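Local coordinates for genome polyprotein (Chicken sicinivirus JSY, PDB 6QWT) that includes the 3D polymerase, the part of the polyprotein modelled here, which probably copies the viral RNA genome as an RNA-dependent RNA polymerase, at residues Phe152-Lys158 against Thr172-Ala178; Gly9-Val15 against Val281-Trp286; Ile275-His280 against Met289-Pro294. One frame throughout, in Å; residues are numbered along the deposited sequence.

Interaction 1. Residues Phe152-Lys158 against Thr172-Ala178; sequences FYTTFLK and TRLIEAA
Thr155 and Glu176 sit side by side on one face of an antiparallel strand pair, and Thr155 OG1 donates to Glu176 OE2 at 2.5 Å, a separation so short that its exact length is doubtful. The same oxygen is hydrogen-bonded to His280 ND1 on strand 277-282. On the other face, Thr154 turns OG1 between its backbone N and carbonyl carbon (chi1 56°). That brings the hydroxyl to Ala177 O at 3.3 Å, while Thr154 N reaches this oxygen at 3.0 Å from the opposite side of the carbonyl plane. A water bridging to Phe152 O gives Ala177 O its third bond.

Phe156 and Ile175 pair through both backbone bonds, and Phe156 CB rests 3.9 Å from Ile175 CG2. Leu157 turns its CB away from the partner strand, but its CD2 methyl comes within 3.9 Å of Leu174 CD2. At the far end of the pair, Lys158 N donates almost straight to Arg173 O, 2.8 Å away. With CG anti to its backbone N (chi1 -171°), the lysine runs alongside Arg173 and lays CD over one guanidinium face, 3.8 Å from Arg173 NH2. Glu160 forms a salt bridge with that guanidinium.

The Glu176 carboxylate probably adds a side-chain link between strand 174-177 and its neighbours, whereas the Lys158-Arg173 end gathers positive charge, consistent with the basic motif F that in related polymerases lines the nucleotide entry.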
loop_
_atom_site.group_PDB
_atom_site.type_symbol
_atom_site.label_atom_id
_atom_site.label_comp_id
_atom_site.label_asym_id
_atom_site.label_seq_id
_atom_site.Cartn_x
_atom_site.Cartn_y
_atom_site.Cartn_z
ATOM N N PHE A 152 -3.762 -1.794 -19.825
ATOM C CA PHE A 152 -4.443 -2.821 -19.045
ATOM C C PHE A 152 -3.685 -3.099 -17.754
ATOM O O PHE A 152 -2.459 -3.251 -17.770
ATOM C CB PHE A 152 -4.563 -4.126 -19.840
ATOM C CG PHE A 152 -5.623 -4.106 -20.904
ATOM C CD1 PHE A 152 -6.940 -4.401 -20.594
ATOM C CD2 PHE A 152 -5.296 -3.819 -22.220
ATOM C CE1 PHE A 152 -7.917 -4.393 -21.573
ATOM C CE2 PHE A 152 -6.271 -3.811 -23.205
ATOM C CZ PHE A 152 -7.581 -4.100 -22.879
ATOM N N TYR A 153 -4.415 -3.179 -16.643
ATOM C CA TYR A 153 -3.893 -3.793 -15.431
ATOM C C TYR A 153 -4.079 -5.304 -15.519
ATOM O O TYR A 153 -5.153 -5.780 -15.902
ATOM C CB TYR A 153 -4.613 -3.257 -14.190
ATOM C CG TYR A 153 -4.263 -1.833 -13.808
ATOM C CD1 TYR A 153 -3.266 -1.563 -12.873
ATOM C CD2 TYR A 153 -4.938 -0.757 -14.374
ATOM C CE1 TYR A 153 -2.948 -0.254 -12.520
ATOM C CE2 TYR A 153 -4.629 0.547 -14.030
ATOM C CZ TYR A 153 -3.636 0.795 -13.103
ATOM O OH TYR A 153 -3.337 2.098 -12.770
ATOM N N THR A 154 -3.038 -6.057 -15.173
ATOM C CA THR A 154 -3.161 -7.502 -15.017
ATOM C C THR A 154 -3.619 -7.812 -13.598
ATOM O O THR A 154 -2.997 -7.365 -12.630
ATOM C CB THR A 154 -1.836 -8.212 -15.301
ATOM O OG1 THR A 154 -0.814 -7.681 -14.449
ATOM C CG2 THR A 154 -1.430 -8.021 -16.750
ATOM N N THR A 155 -4.701 -8.576 -13.477
ATOM C CA THR A 155 -5.313 -8.887 -12.189
ATOM C C THR A 155 -5.055 -10.345 -11.827
ATOM O O THR A 155 -5.282 -11.242 -12.645
ATOM C CB THR A 155 -6.820 -8.617 -12.220
ATOM O OG1 THR A 155 -7.055 -7.253 -12.588
ATOM C CG2 THR A 155 -7.442 -8.888 -10.857
ATOM N N PHE A 156 -4.594 -10.575 -10.600
ATOM C CA PHE A 156 -4.349 -11.914 -10.088
ATOM C C PHE A 156 -4.905 -12.034 -8.676
ATOM O O PHE A 156 -5.188 -11.037 -8.006
ATOM C CB PHE A 156 -2.849 -12.255 -10.073
ATOM C CG PHE A 156 -2.202 -12.222 -11.430
ATOM C CD1 PHE A 156 -2.529 -13.166 -12.391
ATOM C CD2 PHE A 156 -1.258 -11.254 -11.740
ATOM C CE1 PHE A 156 -1.933 -13.141 -13.639
ATOM C CE2 PHE A 156 -0.659 -11.225 -12.987
ATOM C CZ PHE A 156 -0.997 -12.169 -13.937
ATOM N N LEU A 157 -5.067 -13.276 -8.233
ATOM C CA LEU A 157 -5.325 -13.552 -6.827
ATOM C C LEU A 157 -4.012 -13.474 -6.058
ATOM O O LEU A 157 -3.002 -14.062 -6.466
ATOM C CB LEU A 157 -5.968 -14.928 -6.669
ATOM C CG LEU A 157 -7.262 -15.132 -7.457
ATOM C CD1 LEU A 157 -7.742 -16.573 -7.361
ATOM C CD2 LEU A 157 -8.333 -14.170 -6.969
ATOM N N LYS A 158 -4.018 -12.730 -4.959
ATOM C CA LYS A 158 -2.781 -12.468 -4.232
ATOM C C LYS A 158 -2.388 -13.697 -3.423
ATOM O O LYS A 158 -3.098 -14.095 -2.493
ATOM C CB LYS A 158 -2.925 -11.247 -3.329
ATOM C CG LYS A 158 -1.597 -10.818 -2.713
ATOM C CD LYS A 158 -1.706 -9.579 -1.833
ATOM C CE LYS A 158 -0.472 -8.700 -2.026
ATOM N NZ LYS A 158 -0.868 -7.278 -2.211
ATOM N N THR A 172 -9.743 -14.067 -0.459
ATOM C CA THR A 172 -8.383 -13.771 -0.881
ATOM C C THR A 172 -8.372 -12.480 -1.687
ATOM O O THR A 172 -9.289 -12.217 -2.472
ATOM C CB THR A 172 -7.801 -14.927 -1.692
ATOM O OG1 THR A 172 -8.145 -14.775 -3.073
ATOM C CG2 THR A 172 -8.359 -16.235 -1.174
ATOM N N ARG A 173 -7.340 -11.671 -1.473
ATOM C CA ARG A 173 -7.277 -10.347 -2.065
ATOM C C ARG A 173 -6.792 -10.424 -3.509
ATOM O O ARG A 173 -6.314 -11.457 -3.988
ATOM C CB ARG A 173 -6.365 -9.433 -1.243
ATOM C CG ARG A 173 -6.745 -9.342 0.227
ATOM C CD ARG A 173 -6.025 -8.194 0.913
ATOM N NE ARG A 173 -4.629 -8.517 1.192
ATOM C CZ ARG A 173 -3.667 -7.611 1.324
ATOM N NH1 ARG A 173 -3.952 -6.323 1.203
ATOM N NH2 ARG A 173 -2.420 -7.993 1.577
ATOM N N LEU A 174 -6.931 -9.305 -4.210
ATOM C CA LEU A 174 -6.455 -9.170 -5.575
ATOM C C LEU A 174 -5.162 -8.367 -5.593
ATOM O O LEU A 174 -4.976 -7.450 -4.787
ATOM C CB LEU A 174 -7.502 -8.485 -6.454
ATOM C CG LEU A 174 -8.842 -9.203 -6.588
ATOM C CD1 LEU A 174 -9.915 -8.225 -7.034
ATOM C CD2 LEU A 174 -8.724 -10.360 -7.566
ATOM N N ILE A 175 -4.263 -8.729 -6.502
ATOM C CA ILE A 175 -3.057 -7.958 -6.771
ATOM C C ILE A 175 -3.062 -7.605 -8.250
ATOM O O ILE A 175 -3.228 -8.484 -9.105
ATOM C CB ILE A 175 -1.779 -8.721 -6.368
ATOM C CG1 ILE A 175 -0.527 -7.959 -6.812
ATOM C CG2 ILE A 175 -1.783 -10.141 -6.916
ATOM C CD1 ILE A 175 0.771 -8.583 -6.332
ATOM N N GLU A 176 -2.913 -6.316 -8.549
ATOM C CA GLU A 176 -3.025 -5.816 -9.911
ATOM C C GLU A 176 -1.773 -5.026 -10.254
ATOM O O GLU A 176 -1.326 -4.191 -9.462
ATOM C CB GLU A 176 -4.282 -4.951 -10.075
ATOM C CG GLU A 176 -5.490 -5.481 -9.300
ATOM C CD GLU A 176 -6.820 -5.024 -9.873
ATOM O OE1 GLU A 176 -7.597 -4.374 -9.141
ATOM O OE2 GLU A 176 -7.090 -5.318 -11.056
ATOM N N ALA A 177 -1.209 -5.296 -11.428
ATOM C CA ALA A 177 0.045 -4.692 -11.857
ATOM C C ALA A 177 -0.171 -3.913 -13.147
ATOM O O ALA A 177 -0.748 -4.437 -14.105
ATOM C CB ALA A 177 1.128 -5.758 -12.058
ATOM N N ALA A 178 0.286 -2.666 -13.163
ATOM C CA ALA A 178 0.248 -1.852 -14.364
ATOM C C ALA A 178 1.414 -2.215 -15.281
ATOM O O ALA A 178 2.438 -2.731 -14.825
ATOM C CB ALA A 178 0.302 -0.371 -13.997
HETATM O O HOH W 1 -0.460 -4.776 -16.863
HETATM O O HOH W 2 -4.848 -12.931 -0.679
#

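Interaction 2. Residues Gly9-Val15 against Val281-Trp286; sequences GGPPPHV and VFGDQW
Pro12 crosses the type II' turn Phe282-Gln285 with its CA 5.1 Å from Asp284 CA; the turn is closed by backbone bonds between Phe282 and Gln285, and Gly283 takes its positive-phi corner. Pro12 and Asp284 then run side by side, Pro12 CG lying 3.4 Å from Asp284 OD1, and Pro12 CB leans on Gly283 O. In the next proline, Pro13 CD abuts the Val281 CG2 methyl, 3.6 Å away.

The Trp286 indole has a neighbour over each face. Gly9 N stands over one, 3.3 Å from CZ3 of Trp286, and Val281 CG2 lies over the opposite one, where the Val281 chi1 of 54° carries it by setting CG2 anti to the backbone N. Asp284 OD1 approaches in the plane of the indole at its edge, where it takes a weak hydrogen bond from Trp286 NE1 at 3.4 Å. Outside the contact, the Phe152 ring meets the indole edge-to-face.

Farther along, Val15 crosses Phe282 at about a right angle. Its CG2 sits over the phenyl face as a CH-pi contact, 4.2 Å from the Phe282 ring centroid, and also touches Gly283 N at 3.4 Å. Pro11 O accepts a hydrogen bond from Tyr112 OH, outside the contact.

This is an irregular proline-rich segment draped over a two-residue beta hairpin, and it fits the picornaviral polymerase fold, in which the N-terminal region is built into the fingers.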
loop_
_atom_site.group_PDB
_atom_site.type_symbol
_atom_site.label_atom_id
_atom_site.label_comp_id
_atom_site.label_asym_id
_atom_site.label_seq_id
_atom_site.Cartn_x
_atom_site.Cartn_y
_atom_site.Cartn_z
ATOM N N GLY A 9 -7.627 -7.046 -25.298
ATOM C CA GLY A 9 -6.437 -6.391 -25.806
ATOM C C GLY A 9 -5.439 -7.322 -26.465
ATOM O O GLY A 9 -4.376 -6.881 -26.908
ATOM N N GLY A 10 -5.767 -8.609 -26.535
ATOM C CA GLY A 10 -4.892 -9.585 -27.138
ATOM C C GLY A 10 -5.024 -10.942 -26.477
ATOM O O GLY A 10 -6.066 -11.279 -25.905
ATOM N N PRO A 11 -3.972 -11.753 -26.549
ATOM C CA PRO A 11 -3.992 -13.059 -25.882
ATOM C C PRO A 11 -4.105 -12.888 -24.378
ATOM O O PRO A 11 -3.424 -12.035 -23.791
ATOM C CB PRO A 11 -2.645 -13.686 -26.276
ATOM C CG PRO A 11 -2.188 -12.911 -27.477
ATOM C CD PRO A 11 -2.707 -11.521 -27.271
ATOM N N PRO A 12 -4.958 -13.668 -23.720
ATOM C CA PRO A 12 -5.156 -13.501 -22.280
ATOM C C PRO A 12 -4.005 -14.099 -21.491
ATOM O O PRO A 12 -3.386 -15.085 -21.922
ATOM C CB PRO A 12 -6.467 -14.257 -22.018
ATOM C CG PRO A 12 -6.503 -15.304 -23.074
ATOM C CD PRO A 12 -5.841 -14.702 -24.289
ATOM N N PRO A 13 -3.680 -13.524 -20.338
ATOM C CA PRO A 13 -2.681 -14.130 -19.453
ATOM C C PRO A 13 -3.305 -15.219 -18.587
ATOM O O PRO A 13 -4.520 -15.416 -18.560
ATOM C CB PRO A 13 -2.208 -12.949 -18.601
ATOM C CG PRO A 13 -3.402 -12.057 -18.530
ATOM C CD PRO A 13 -4.134 -12.212 -19.843
ATOM N N HIS A 14 -2.440 -15.933 -17.870
ATOM C CA HIS A 14 -2.859 -17.033 -17.012
ATOM C C HIS A 14 -2.833 -16.612 -15.548
ATOM O O HIS A 14 -1.874 -15.986 -15.087
ATOM C CB HIS A 14 -1.963 -18.257 -17.214
ATOM C CG HIS A 14 -2.230 -19.363 -16.241
ATOM N ND1 HIS A 14 -3.443 -20.016 -16.173
ATOM C CD2 HIS A 14 -1.445 -19.926 -15.292
ATOM C CE1 HIS A 14 -3.393 -20.934 -15.225
ATOM N NE2 HIS A 14 -2.191 -20.902 -14.676
ATOM N N VAL A 15 -3.890 -16.967 -14.821
ATOM C CA VAL A 15 -3.990 -16.693 -13.390
ATOM C C VAL A 15 -3.420 -17.898 -12.645
ATOM O O VAL A 15 -4.010 -18.990 -12.719
ATOM C CB VAL A 15 -5.440 -16.419 -12.969
ATOM C CG1 VAL A 15 -5.524 -16.175 -11.469
ATOM C CG2 VAL A 15 -6.006 -15.234 -13.743
ATOM N N VAL A 281 -7.548 -7.067 -16.883
ATOM C CA VAL A 281 -7.646 -8.399 -17.469
ATOM C C VAL A 281 -7.353 -9.424 -16.379
ATOM O O VAL A 281 -6.259 -9.435 -15.803
ATOM C CB VAL A 281 -6.711 -8.589 -18.680
ATOM C CG1 VAL A 281 -5.253 -8.253 -18.345
ATOM C CG2 VAL A 281 -6.848 -9.998 -19.235
ATOM N N PHE A 282 -8.338 -10.262 -16.076
ATOM C CA PHE A 282 -8.224 -11.319 -15.075
ATOM C C PHE A 282 -8.394 -12.646 -15.804
ATOM O O PHE A 282 -9.521 -13.105 -16.016
ATOM C CB PHE A 282 -9.267 -11.136 -13.975
ATOM C CG PHE A 282 -9.263 -12.224 -12.936
ATOM C CD1 PHE A 282 -8.262 -12.285 -11.979
ATOM C CD2 PHE A 282 -10.269 -13.173 -12.905
ATOM C CE1 PHE A 282 -8.262 -13.278 -11.016
ATOM C CE2 PHE A 282 -10.275 -14.170 -11.946
ATOM C CZ PHE A 282 -9.271 -14.222 -11.001
ATOM N N GLY A 283 -7.283 -13.260 -16.195
ATOM C CA GLY A 283 -7.381 -14.443 -17.032
ATOM C C GLY A 283 -7.887 -14.018 -18.401
ATOM O O GLY A 283 -7.288 -13.169 -19.075
ATOM N N ASP A 284 -9.007 -14.602 -18.829
ATOM C CA ASP A 284 -9.682 -14.209 -20.059
ATOM C C ASP A 284 -10.885 -13.308 -19.790
ATOM O O ASP A 284 -11.738 -13.132 -20.668
ATOM C CB ASP A 284 -10.107 -15.449 -20.854
ATOM C CG ASP A 284 -10.536 -15.122 -22.281
ATOM O OD1 ASP A 284 -9.784 -14.420 -22.991
ATOM O OD2 ASP A 284 -11.631 -15.566 -22.686
ATOM N N GLN A 285 -10.972 -12.738 -18.588
ATOM C CA GLN A 285 -12.040 -11.810 -18.231
ATOM C C GLN A 285 -11.527 -10.387 -18.425
ATOM O O GLN A 285 -10.655 -9.923 -17.682
ATOM C CB GLN A 285 -12.507 -12.039 -16.796
ATOM C CG GLN A 285 -13.010 -13.444 -16.523
ATOM C CD GLN A 285 -14.197 -13.820 -17.391
ATOM O OE1 GLN A 285 -15.276 -13.238 -17.276
ATOM N NE2 GLN A 285 -14.002 -14.802 -18.264
ATOM N N TRP A 286 -12.065 -9.703 -19.429
ATOM C CA TRP A 286 -11.705 -8.326 -19.737
ATOM C C TRP A 286 -12.829 -7.405 -19.281
ATOM O O TRP A 286 -13.993 -7.622 -19.634
ATOM C CB TRP A 286 -11.450 -8.153 -21.234
ATOM C CG TRP A 286 -10.482 -9.150 -21.789
ATOM C CD1 TRP A 286 -10.746 -10.443 -22.143
ATOM C CD2 TRP A 286 -9.089 -8.938 -22.052
ATOM N NE1 TRP A 286 -9.604 -11.048 -22.612
ATOM C CE2 TRP A 286 -8.574 -10.146 -22.567
ATOM C CE3 TRP A 286 -8.229 -7.847 -21.904
ATOM C CZ2 TRP A 286 -7.237 -10.290 -22.934
ATOM C CZ3 TRP A 286 -6.900 -7.993 -22.271
ATOM C CH2 TRP A 286 -6.418 -9.206 -22.778
#

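Interaction 3. Residues Ile275-His280 against Met289-Pro294; sequences IYLSKH and MKGGNP
Ser278 and Met289 form a hydrogen-bonded antiparallel pair, with Ser278 N to Met289 O at 3.0 Å and Met289 N to Ser278 O at 2.8 Å. Next to it Gly291 N donates to Tyr276 O at 2.7 Å, nearly along the C=O axis, so the ladder reaches back to the last turn of helix 267-276.

Ser278 holds its hydroxyl between the backbone N and the carbonyl carbon (chi1 58°), and from there OG lies 2.6 Å from His280 NE2, two residues on along the same strand. A water carries this polar line across the contact. It bonds to Ser278 OG and, as a likely donor, to the carbonyls of Ile275 and Gly291, though it has fewer protons than acceptors in reach. ND1 of His280 is taken by Glu176, and Tyr153 and Tyr287 lie against its ring.

The packing starts at that imidazole. Pro294 CG comes to 3.3 Å from His280 CE1, and Met289 CB to 3.7 Å from His280 NE2, the methionine crossing the histidine at about a right angle before its chain bends away at chi2. On the other face of the hairpin, Leu277 CD1 rests on Lys290 CB at 3.7 Å; the lysine extends past it to salt bridges with Asp64 and Asp62. Ile275 CG2 sits about equally close to CG, OD1 and ND2 of Asn293, 3.5 Å from CG.

With both imidazole nitrogens engaged, the rotation of His280 should be well fixed, and the water probably offers a proton to some of the carbonyls gathered at the glycine-rich bend that, by its sequence, begins motif B as in related polymerases.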
loop_
_atom_site.group_PDB
_atom_site.type_symbol
_atom_site.label_atom_id
_atom_site.label_comp_id
_atom_site.label_asym_id
_atom_site.label_seq_id
_atom_site.Cartn_x
_atom_site.Cartn_y
_atom_site.Cartn_z
ATOM N N ILE A 275 -6.843 5.866 -14.037
ATOM C CA ILE A 275 -6.780 5.231 -12.731
ATOM C C ILE A 275 -8.170 4.924 -12.185
ATOM O O ILE A 275 -8.407 3.822 -11.689
ATOM C CB ILE A 275 -5.975 6.115 -11.754
ATOM C CG1 ILE A 275 -4.479 5.964 -12.019
ATOM C CG2 ILE A 275 -6.291 5.758 -10.310
ATOM C CD1 ILE A 275 -3.639 7.013 -11.345
ATOM N N TYR A 276 -9.108 5.873 -12.273
ATOM C CA TYR A 276 -10.448 5.626 -11.750
ATOM C C TYR A 276 -11.413 5.073 -12.792
ATOM O O TYR A 276 -12.498 4.614 -12.423
ATOM C CB TYR A 276 -11.032 6.900 -11.111
ATOM C CG TYR A 276 -11.294 8.081 -12.031
ATOM C CD1 TYR A 276 -10.468 9.197 -11.999
ATOM C CD2 TYR A 276 -12.392 8.105 -12.890
ATOM C CE1 TYR A 276 -10.704 10.290 -12.812
ATOM C CE2 TYR A 276 -12.635 9.194 -13.712
ATOM C CZ TYR A 276 -11.784 10.286 -13.666
ATOM O OH TYR A 276 -12.004 11.380 -14.470
ATOM N N LEU A 277 -11.050 5.105 -14.077
ATOM C CA LEU A 277 -11.793 4.431 -15.149
ATOM C C LEU A 277 -10.783 3.524 -15.850
ATOM O O LEU A 277 -10.307 3.828 -16.947
ATOM C CB LEU A 277 -12.439 5.435 -16.111
ATOM C CG LEU A 277 -13.447 4.870 -17.115
ATOM C CD1 LEU A 277 -14.578 4.152 -16.394
ATOM C CD2 LEU A 277 -13.995 5.974 -18.008
ATOM N N SER A 278 -10.461 2.406 -15.208
ATOM C CA SER A 278 -9.305 1.597 -15.558
ATOM C C SER A 278 -9.718 0.315 -16.271
ATOM O O SER A 278 -10.809 -0.215 -16.054
ATOM C CB SER A 278 -8.503 1.246 -14.302
ATOM O OG SER A 278 -9.322 0.562 -13.368
ATOM N N LYS A 279 -8.819 -0.184 -17.117
ATOM C CA LYS A 279 -9.013 -1.439 -17.831
ATOM C C LYS A 279 -8.247 -2.554 -17.132
ATOM O O LYS A 279 -7.100 -2.366 -16.716
ATOM C CB LYS A 279 -8.551 -1.321 -19.286
ATOM C CG LYS A 279 -9.330 -0.298 -20.091
ATOM C CD LYS A 279 -8.533 0.210 -21.275
ATOM C CE LYS A 279 -8.412 -0.850 -22.342
ATOM N NZ LYS A 279 -7.670 -0.368 -23.538
ATOM N N HIS A 280 -8.885 -3.717 -17.013
ATOM C CA HIS A 280 -8.315 -4.849 -16.300
ATOM C C HIS A 280 -8.447 -6.116 -17.132
ATOM O O HIS A 280 -9.340 -6.234 -17.973
ATOM C CB HIS A 280 -9.003 -5.066 -14.945
ATOM C CG HIS A 280 -8.930 -3.887 -14.026
ATOM N ND1 HIS A 280 -8.194 -3.897 -12.860
ATOM C CD2 HIS A 280 -9.515 -2.665 -14.090
ATOM C CE1 HIS A 280 -8.324 -2.733 -12.250
ATOM N NE2 HIS A 280 -9.117 -1.967 -12.976
ATOM N N MET A 289 -13.173 -1.012 -14.706
ATOM C CA MET A 289 -13.650 -0.623 -13.388
ATOM C C MET A 289 -13.861 0.885 -13.364
ATOM O O MET A 289 -12.924 1.652 -13.609
ATOM C CB MET A 289 -12.666 -1.049 -12.298
ATOM C CG MET A 289 -12.786 -2.511 -11.892
ATOM S SD MET A 289 -14.377 -2.886 -11.116
ATOM C CE MET A 289 -14.414 -4.675 -11.205
ATOM N N LYS A 290 -15.091 1.305 -13.090
ATOM C CA LYS A 290 -15.420 2.713 -12.888
ATOM C C LYS A 290 -15.451 2.959 -11.385
ATOM O O LYS A 290 -16.317 2.429 -10.681
ATOM C CB LYS A 290 -16.754 3.063 -13.543
ATOM C CG LYS A 290 -17.163 4.521 -13.403
ATOM C CD LYS A 290 -18.439 4.803 -14.187
ATOM C CE LYS A 290 -18.947 6.214 -13.941
ATOM N NZ LYS A 290 -19.474 6.388 -12.560
ATOM N N GLY A 291 -14.500 3.750 -10.894
ATOM C CA GLY A 291 -14.293 3.905 -9.470
ATOM C C GLY A 291 -13.232 2.952 -8.940
ATOM O O GLY A 291 -12.800 2.011 -9.608
ATOM N N GLY A 292 -12.797 3.211 -7.705
ATOM C CA GLY A 292 -11.720 2.441 -7.101
ATOM C C GLY A 292 -10.386 2.694 -7.791
ATOM O O GLY A 292 -10.258 3.538 -8.673
ATOM N N ASN A 293 -9.370 1.933 -7.371
ATOM C CA ASN A 293 -8.020 2.013 -7.943
ATOM C C ASN A 293 -7.421 0.623 -7.811
ATOM O O ASN A 293 -7.601 -0.012 -6.759
ATOM C CB ASN A 293 -7.160 3.060 -7.200
ATOM C CG ASN A 293 -5.782 3.330 -7.861
ATOM O OD1 ASN A 293 -5.387 2.678 -8.815
ATOM N ND2 ASN A 293 -5.064 4.314 -7.337
ATOM N N PRO A 294 -6.772 0.095 -8.857
ATOM C CA PRO A 294 -5.951 -1.107 -8.681
ATOM C C PRO A 294 -5.024 -1.003 -7.480
ATOM O O PRO A 294 -4.334 0.001 -7.290
ATOM C CB PRO A 294 -5.157 -1.173 -9.985
ATOM C CG PRO A 294 -6.093 -0.611 -10.998
ATOM C CD PRO A 294 -6.898 0.449 -10.288
HETATM O O HOH W 3 -10.538 2.057 -11.206
#

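How the interactions relate
All three contacts meet on one mixed sheet, in which strand 277-282 lies between strands 152-157 and 285-290. Interaction 3 is buried and ties helix end, hairpin and the glycine-rich bend together with backbone bonds and a water. Interaction 1, at the other flank, adds the edge strand 174-177 and is partly buried, ending in basic side chains. Interaction 2 is farthest out, its centre about 24 Å from the chain centre, and relies on prolines, an indole and van der Waals contact. The His280-Glu176 bond joins interactions 1 and 3; backbone bonds from Tyr153 and Thr155 to Val281 join interaction 1 to interaction 2, whose hairpin turn continues the strands of interaction 3.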